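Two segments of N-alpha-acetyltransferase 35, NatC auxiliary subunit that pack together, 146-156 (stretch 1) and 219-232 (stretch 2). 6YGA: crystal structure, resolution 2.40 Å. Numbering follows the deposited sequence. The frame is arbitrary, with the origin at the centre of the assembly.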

ATOM      1  N   LYS B 146     -20.983  -8.772  33.409  1.00 84.88           N
ATOM      2  CA  LYS B 146     -21.874  -7.797  32.791  1.00 84.82           C
ATOM      3  C   LYS B 146     -21.135  -6.623  32.166  1.00 81.68           C
ATOM      4  O   LYS B 146     -21.355  -6.310  30.991  1.00 79.14           O
ATOM      5  CB  LYS B 146     -22.889  -7.282  33.824  1.00 91.54           C
ATOM      6  CG  LYS B 146     -24.340  -7.352  33.359  1.00 97.31           C
ATOM      7  CD  LYS B 146     -24.565  -6.500  32.112  1.00 98.86           C
ATOM      8  CE  LYS B 146     -25.920  -6.768  31.459  1.00100.65           C
ATOM      9  NZ  LYS B 146     -26.157  -5.870  30.286  1.00 98.12           N
ATOM     10  N   VAL B 147     -20.264  -5.953  32.921  1.00 80.79           N
ATOM     11  CA  VAL B 147     -19.567  -4.785  32.390  1.00 76.55           C
ATOM     12  C   VAL B 147     -18.564  -5.197  31.319  1.00 71.64           C
ATOM     13  O   VAL B 147     -18.579  -4.676  30.198  1.00 67.62           O
ATOM     14  CB  VAL B 147     -18.889  -4.001  33.528  1.00 75.49           C
ATOM     15  CG1 VAL B 147     -18.122  -2.808  32.971  1.00 73.17           C
ATOM     16  CG2 VAL B 147     -19.926  -3.547  34.539  1.00 75.89           C
ATOM     17  N   LEU B 148     -17.680  -6.144  31.644  1.00 71.21           N
ATOM     18  CA  LEU B 148     -16.665  -6.558  30.681  1.00 68.33           C
ATOM     19  C   LEU B 148     -17.287  -7.297  29.503  1.00 68.77           C
ATOM     20  O   LEU B 148     -16.821  -7.162  28.365  1.00 64.68           O
ATOM     21  CB  LEU B 148     -15.608  -7.417  31.372  1.00 68.42           C
ATOM     22  CG  LEU B 148     -14.400  -7.810  30.525  1.00 65.55           C
ATOM     23  CD1 LEU B 148     -13.852  -6.607  29.768  1.00 63.73           C
ATOM     24  CD2 LEU B 148     -13.324  -8.420  31.404  1.00 66.54           C
ATOM     25  N   GLY B 149     -18.344  -8.073  29.751  1.00 73.02           N
ATOM     26  CA  GLY B 149     -19.024  -8.753  28.659  1.00 74.61           C
ATOM     27  C   GLY B 149     -19.589  -7.789  27.635  1.00 75.06           C
ATOM     28  O   GLY B 149     -19.539  -8.046  26.430  1.00 73.05           O
ATOM     29  N   SER B 150     -20.130  -6.660  28.100  1.00 77.20           N
ATOM     30  CA  SER B 150     -20.626  -5.648  27.174  1.00 77.50           C
ATOM     31  C   SER B 150     -19.484  -5.024  26.382  1.00 74.81           C
ATOM     32  O   SER B 150     -19.635  -4.734  25.189  1.00 72.91           O
ATOM     33  CB  SER B 150     -21.407  -4.576  27.935  1.00 81.42           C
ATOM     34  OG  SER B 150     -20.567  -3.872  28.833  1.00 84.46           O
ATOM     35  N   CYS B 151     -18.334  -4.805  27.027  1.00 74.66           N
ATOM     36  CA  CYS B 151     -17.169  -4.276  26.321  1.00 72.80           C
ATOM     37  C   CYS B 151     -16.759  -5.195  25.180  1.00 70.14           C
ATOM     38  O   CYS B 151     -16.595  -4.753  24.037  1.00 68.67           O
ATOM     39  CB  CYS B 151     -15.999  -4.089  27.286  1.00 76.24           C
ATOM     40  SG  CYS B 151     -16.210  -2.811  28.531  1.00 80.77           S
ATOM     41  N   ILE B 152     -16.583  -6.484  25.479  1.00 69.64           N
ATOM     42  CA  ILE B 152     -16.170  -7.442  24.459  1.00 66.18           C
ATOM     43  C   ILE B 152     -17.186  -7.486  23.328  1.00 64.67           C
ATOM     44  O   ILE B 152     -16.822  -7.572  22.148  1.00 63.66           O
ATOM     45  CB  ILE B 152     -15.968  -8.832  25.089  1.00 65.76           C
ATOM     46  CG1 ILE B 152     -15.000  -8.756  26.275  1.00 67.04           C
ATOM     47  CG2 ILE B 152     -15.480  -9.821  24.048  1.00 61.49           C
ATOM     48  CD1 ILE B 152     -13.601  -8.313  25.913  1.00 65.27           C
ATOM     49  N   LEU B 153     -18.475  -7.416  23.667  1.00 64.54           N
ATOM     50  CA  LEU B 153     -19.511  -7.443  22.641  1.00 64.81           C
ATOM     51  C   LEU B 153     -19.435  -6.212  21.747  1.00 63.32           C
ATOM     52  O   LEU B 153     -19.683  -6.298  20.538  1.00 61.07           O
ATOM     53  CB  LEU B 153     -20.888  -7.552  23.293  1.00 66.49           C
ATOM     54  CG  LEU B 153     -22.068  -7.741  22.341  1.00 67.11           C
ATOM     55  CD1 LEU B 153     -21.893  -9.011  21.522  1.00 66.09           C
ATOM     56  CD2 LEU B 153     -23.376  -7.774  23.119  1.00 70.42           C
ATOM     57  N   GLY B 154     -19.098  -5.057  22.322  1.00 63.41           N
ATOM     58  CA  GLY B 154     -18.990  -3.851  21.517  1.00 62.21           C
ATOM     59  C   GLY B 154     -17.851  -3.923  20.518  1.00 57.68           C
ATOM     60  O   GLY B 154     -18.012  -3.579  19.344  1.00 52.70           O
ATOM     61  N   VAL B 155     -16.682  -4.377  20.974  1.00 57.86           N
ATOM     62  CA  VAL B 155     -15.539  -4.519  20.076  1.00 56.46           C
ATOM     63  C   VAL B 155     -15.807  -5.600  19.034  1.00 59.44           C
ATOM     64  O   VAL B 155     -15.455  -5.444  17.859  1.00 60.75           O
ATOM     65  CB  VAL B 155     -14.261  -4.801  20.886  1.00 54.66           C
ATOM     66  CG1 VAL B 155     -13.081  -5.052  19.962  1.00 52.89           C
ATOM     67  CG2 VAL B 155     -13.963  -3.637  21.818  1.00 54.83           C
ATOM     68  N   CYS B 156     -16.439  -6.706  19.436  1.00 61.02           N
ATOM     69  CA  CYS B 156     -16.773  -7.745  18.467  1.00 60.81           C
ATOM     70  C   CYS B 156     -17.768  -7.228  17.435  1.00 60.95           C
ATOM     71  O   CYS B 156     -17.710  -7.612  16.260  1.00 60.27           O
ATOM     72  CB  CYS B 156     -17.327  -8.984  19.171  1.00 61.48           C
ATOM     73  SG  CYS B 156     -16.099  -9.985  20.043  1.00 64.30           S
TER
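Stretch 2 219-232: MLKHILKIIICLVH

Stretch 2 lies on stretch 1 as a second helix running in nearly the same direction. Residues 219-231 are helical, with amides from Ile223 onward bonded to the carbonyl four residues earlier, and His232 follows at the end of the segment. The N-to-C directions of the two helices differ by 27°, with a signed crossing angle of 27°, and their axes approach to 9.2 Å. Contacts are mainly apolar, no hydrogen bond crosses between the stretches, and together they bury 348 Å².

The contact begins at Val147, whose CA-to-CB bond points toward stretch 2 and whose t rotamer brings CG1 to 3.8 Å from Leu220 CD2. Leu148, one residue on, points away, and Gly149 makes no contact, so the next residues to meet the partner are one turn along.

Ser150 shows how a polar residue can be accommodated at an oily seam. In the p rotamer its OG turns back and donates a hydrogen bond to Val147 O at 2.5 Å. With the hydroxyl satisfied by Val147 O and elsewhere in the structure, OG can sit 4.0 Å from Leu224 CD1 without a polar partner across the interface. Cys151 packs more tightly: its SG is 3.4 Å from the same Leu224 CD1, and its CB is 3.8 Å from Ile227 CD1, so this small residue meets two larger ones a turn apart. Leu224 sets out sideways, but the end of its side chain comes nearer to stretch 1. The CA atoms of Cys151 and Leu224 are 6.7 Å apart.

Ile152 points away and Leu153 stays out of contact; the next close point is Gly154, where the backbones draw together, its CA lying 6.0 Å from Ile227 CA. Ile227, the residue with the largest area covered in this contact, points toward stretch 1 and lays CG2 3.7 Å from Gly154 CA. A CB modelled on Gly154 would fall 2.3 Å from Ile227 CG2, a clash, so the bare glycine surface is what admits the isoleucine here. Gly154 O also lies 3.8 Å from Val231 CG2, extending the packing one turn further along stretch 2. The CA-to-CB bond of Val155 points sideways, its CG2 at 4.5 Å from Ile227 CD1, and Cys156 is out of reach.

Read for its rules, the seam follows a spacing of three and four residues: Val147, Cys151 and Gly154 meet Leu220, Leu224, Ile227 and Val231. At Gly154, the absence of a side chain leaves room for Ile227; at Val147 two branched side chains simply meet.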

HETATM    1  N   MSE B 219     -12.084   5.818  34.494  1.00 83.00           N
HETATM    2  CA  MSE B 219     -11.519   5.186  33.305  1.00 82.90           C
HETATM    3  C   MSE B 219     -12.515   4.257  32.620  1.00 80.22           C
HETATM    4  O   MSE B 219     -12.697   4.310  31.403  1.00 77.53           O
HETATM    5  CB  MSE B 219     -10.263   4.401  33.676  1.00 88.83           C
HETATM    6  CG  MSE B 219      -8.975   5.188  33.568  1.00 93.55           C
HETATM    7 SE   MSE B 219      -8.253   5.129  31.762  0.64 94.25          SE
HETATM    8  CE  MSE B 219      -7.790   3.227  31.696  1.00 93.49           C
ATOM      9  N   LEU B 220     -13.152   3.398  33.420  1.00 80.45           N
ATOM     10  CA  LEU B 220     -14.075   2.414  32.865  1.00 77.66           C
ATOM     11  C   LEU B 220     -15.317   3.084  32.287  1.00 77.27           C
ATOM     12  O   LEU B 220     -15.858   2.627  31.275  1.00 76.37           O
ATOM     13  CB  LEU B 220     -14.452   1.393  33.938  1.00 78.16           C
ATOM     14  CG  LEU B 220     -15.067   0.084  33.448  1.00 76.21           C
ATOM     15  CD1 LEU B 220     -14.198  -0.528  32.365  1.00 73.12           C
ATOM     16  CD2 LEU B 220     -15.243  -0.888  34.609  1.00 78.06           C
ATOM     17  N   LYS B 221     -15.782   4.168  32.914  1.00 78.46           N
ATOM     18  CA  LYS B 221     -16.904   4.917  32.357  1.00 78.97           C
ATOM     19  C   LYS B 221     -16.551   5.505  30.995  1.00 76.37           C
ATOM     20  O   LYS B 221     -17.352   5.438  30.055  1.00 75.22           O
ATOM     21  CB  LYS B 221     -17.331   6.023  33.324  1.00 83.74           C
ATOM     22  CG  LYS B 221     -17.837   5.529  34.675  1.00 89.08           C
ATOM     23  CD  LYS B 221     -18.261   6.695  35.558  1.00 93.99           C
ATOM     24  CE  LYS B 221     -19.365   7.514  34.903  1.00 94.64           C
ATOM     25  NZ  LYS B 221     -19.669   8.757  35.667  1.00 97.19           N
ATOM     26  N   HIS B 222     -15.354   6.083  30.865  1.00 74.97           N
ATOM     27  CA  HIS B 222     -14.960   6.661  29.583  1.00 70.55           C
ATOM     28  C   HIS B 222     -14.737   5.579  28.535  1.00 68.57           C
ATOM     29  O   HIS B 222     -15.086   5.763  27.363  1.00 66.88           O
ATOM     30  CB  HIS B 222     -13.702   7.515  29.742  1.00 71.03           C
ATOM     31  CG  HIS B 222     -13.958   8.874  30.317  1.00 73.73           C
ATOM     32  ND1 HIS B 222     -13.487   9.258  31.554  1.00 76.84           N
ATOM     33  CD2 HIS B 222     -14.629   9.942  29.823  1.00 74.12           C
ATOM     34  CE1 HIS B 222     -13.860  10.502  31.800  1.00 78.74           C
ATOM     35  NE2 HIS B 222     -14.555  10.940  30.765  1.00 76.47           N
ATOM     36  N   ILE B 223     -14.145   4.451  28.934  1.00 69.78           N
ATOM     37  CA  ILE B 223     -13.951   3.336  28.010  1.00 67.09           C
ATOM     38  C   ILE B 223     -15.292   2.859  27.467  1.00 68.35           C
ATOM     39  O   ILE B 223     -15.454   2.640  26.261  1.00 69.02           O
ATOM     40  CB  ILE B 223     -13.184   2.195  28.704  1.00 65.34           C
ATOM     41  CG1 ILE B 223     -11.710   2.561  28.873  1.00 65.56           C
ATOM     42  CG2 ILE B 223     -13.324   0.898  27.930  1.00 62.52           C
ATOM     43  CD1 ILE B 223     -10.907   1.513  29.609  1.00 66.24           C
ATOM     44  N   LEU B 224     -16.280   2.710  28.354  1.00 69.64           N
ATOM     45  CA  LEU B 224     -17.594   2.233  27.937  1.00 70.39           C
ATOM     46  C   LEU B 224     -18.236   3.180  26.928  1.00 68.97           C
ATOM     47  O   LEU B 224     -18.819   2.735  25.933  1.00 68.12           O
ATOM     48  CB  LEU B 224     -18.496   2.058  29.159  1.00 75.10           C
ATOM     49  CG  LEU B 224     -19.374   0.807  29.191  1.00 78.73           C
ATOM     50  CD1 LEU B 224     -18.517  -0.428  29.153  1.00 78.64           C
ATOM     51  CD2 LEU B 224     -20.225   0.789  30.433  1.00 83.32           C
ATOM     52  N   LYS B 225     -18.136   4.491  27.164  1.00 67.68           N
ATOM     53  CA  LYS B 225     -18.735   5.448  26.237  1.00 64.65           C
ATOM     54  C   LYS B 225     -17.979   5.483  24.915  1.00 61.48           C
ATOM     55  O   LYS B 225     -18.581   5.698  23.857  1.00 58.95           O
ATOM     56  CB  LYS B 225     -18.777   6.840  26.863  1.00 63.28           C
ATOM     57  CG  LYS B 225     -19.676   6.970  28.079  1.00 64.36           C
ATOM     58  CD  LYS B 225     -19.704   8.409  28.572  1.00 65.58           C
ATOM     59  CE  LYS B 225     -20.705   8.594  29.701  1.00 70.14           C
ATOM     60  NZ  LYS B 225     -20.773  10.009  30.165  1.00 73.51           N
ATOM     61  N   ILE B 226     -16.658   5.287  24.958  1.00 60.94           N
ATOM     62  CA  ILE B 226     -15.872   5.209  23.727  1.00 57.27           C
ATOM     63  C   ILE B 226     -16.347   4.041  22.873  1.00 55.89           C
ATOM     64  O   ILE B 226     -16.548   4.175  21.660  1.00 53.82           O
ATOM     65  CB  ILE B 226     -14.368   5.098  24.051  1.00 55.57           C
ATOM     66  CG1 ILE B 226     -13.803   6.447  24.499  1.00 56.40           C
ATOM     67  CG2 ILE B 226     -13.590   4.584  22.848  1.00 51.09           C
ATOM     68  CD1 ILE B 226     -12.316   6.410  24.799  1.00 55.58           C
ATOM     69  N   ILE B 227     -16.553   2.881  23.502  1.00 56.70           N
ATOM     70  CA  ILE B 227     -17.015   1.705  22.769  1.00 57.24           C
ATOM     71  C   ILE B 227     -18.375   1.971  22.133  1.00 59.42           C
ATOM     72  O   ILE B 227     -18.629   1.568  20.992  1.00 58.81           O
ATOM     73  CB  ILE B 227     -17.043   0.477  23.699  1.00 56.50           C
ATOM     74  CG1 ILE B 227     -15.628   0.164  24.198  1.00 56.50           C
ATOM     75  CG2 ILE B 227     -17.631  -0.733  22.986  1.00 54.98           C
ATOM     76  CD1 ILE B 227     -15.538  -1.055  25.091  1.00 57.94           C
ATOM     77  N   ILE B 228     -19.260   2.669  22.850  1.00 61.33           N
ATOM     78  CA  ILE B 228     -20.562   3.035  22.292  1.00 59.68           C
ATOM     79  C   ILE B 228     -20.386   3.877  21.032  1.00 58.10           C
ATOM     80  O   ILE B 228     -21.089   3.682  20.033  1.00 55.27           O
ATOM     81  CB  ILE B 228     -21.410   3.766  23.350  1.00 59.47           C
ATOM     82  CG1 ILE B 228     -21.848   2.789  24.443  1.00 61.12           C
ATOM     83  CG2 ILE B 228     -22.612   4.447  22.707  1.00 58.10           C
ATOM     84  CD1 ILE B 228     -22.714   3.411  25.516  1.00 62.12           C
ATOM     85  N   CYS B 229     -19.439   4.816  21.055  1.00 58.65           N
ATOM     86  CA  CYS B 229     -19.197   5.651  19.883  1.00 59.83           C
ATOM     87  C   CYS B 229     -18.681   4.826  18.709  1.00 59.61           C
ATOM     88  O   CYS B 229     -19.061   5.071  17.558  1.00 61.02           O
ATOM     89  CB  CYS B 229     -18.212   6.765  20.228  1.00 60.35           C
ATOM     90  SG  CYS B 229     -18.807   7.920  21.483  1.00 63.45           S
ATOM     91  N   LEU B 230     -17.812   3.848  18.976  1.00 59.86           N
ATOM     92  CA  LEU B 230     -17.289   3.019  17.893  1.00 57.54           C
ATOM     93  C   LEU B 230     -18.389   2.164  17.277  1.00 56.80           C
ATOM     94  O   LEU B 230     -18.378   1.905  16.068  1.00 55.00           O
ATOM     95  CB  LEU B 230     -16.145   2.138  18.401  1.00 57.63           C
ATOM     96  CG  LEU B 230     -14.892   2.854  18.917  1.00 58.67           C
ATOM     97  CD1 LEU B 230     -13.978   1.891  19.669  1.00 59.85           C
ATOM     98  CD2 LEU B 230     -14.147   3.513  17.770  1.00 55.85           C
ATOM     99  N   VAL B 231     -19.343   1.712  18.096  1.00 55.53           N
ATOM    100  CA  VAL B 231     -20.468   0.942  17.580  1.00 56.06           C
ATOM    101  C   VAL B 231     -21.353   1.810  16.692  1.00 55.91           C
ATOM    102  O   VAL B 231     -21.986   1.312  15.752  1.00 56.31           O
ATOM    103  CB  VAL B 231     -21.257   0.327  18.752  1.00 57.82           C
ATOM    104  CG1 VAL B 231     -22.496  -0.393  18.249  1.00 59.03           C
ATOM    105  CG2 VAL B 231     -20.368  -0.625  19.536  1.00 55.41           C
ATOM    106  N   HIS B 232     -21.392   3.113  16.950  1.00 57.49           N
ATOM    107  CA  HIS B 232     -22.215   4.029  16.173  1.00 60.24           C
ATOM    108  C   HIS B 232     -21.592   4.424  14.843  1.00 57.98           C
ATOM    109  O   HIS B 232     -22.198   5.216  14.113  1.00 58.34           O
ATOM    110  CB  HIS B 232     -22.505   5.290  16.985  1.00 63.76           C
ATOM    111  CG  HIS B 232     -23.706   5.176  17.868  1.00 68.43           C
ATOM    112  ND1 HIS B 232     -24.993   5.283  17.389  1.00 70.33           N
ATOM    113  CD2 HIS B 232     -23.816   4.971  19.202  1.00 70.52           C
ATOM    114  CE1 HIS B 232     -25.846   5.145  18.389  1.00 72.35           C
ATOM    115  NE2 HIS B 232     -25.158   4.956  19.500  1.00 72.42           N
TER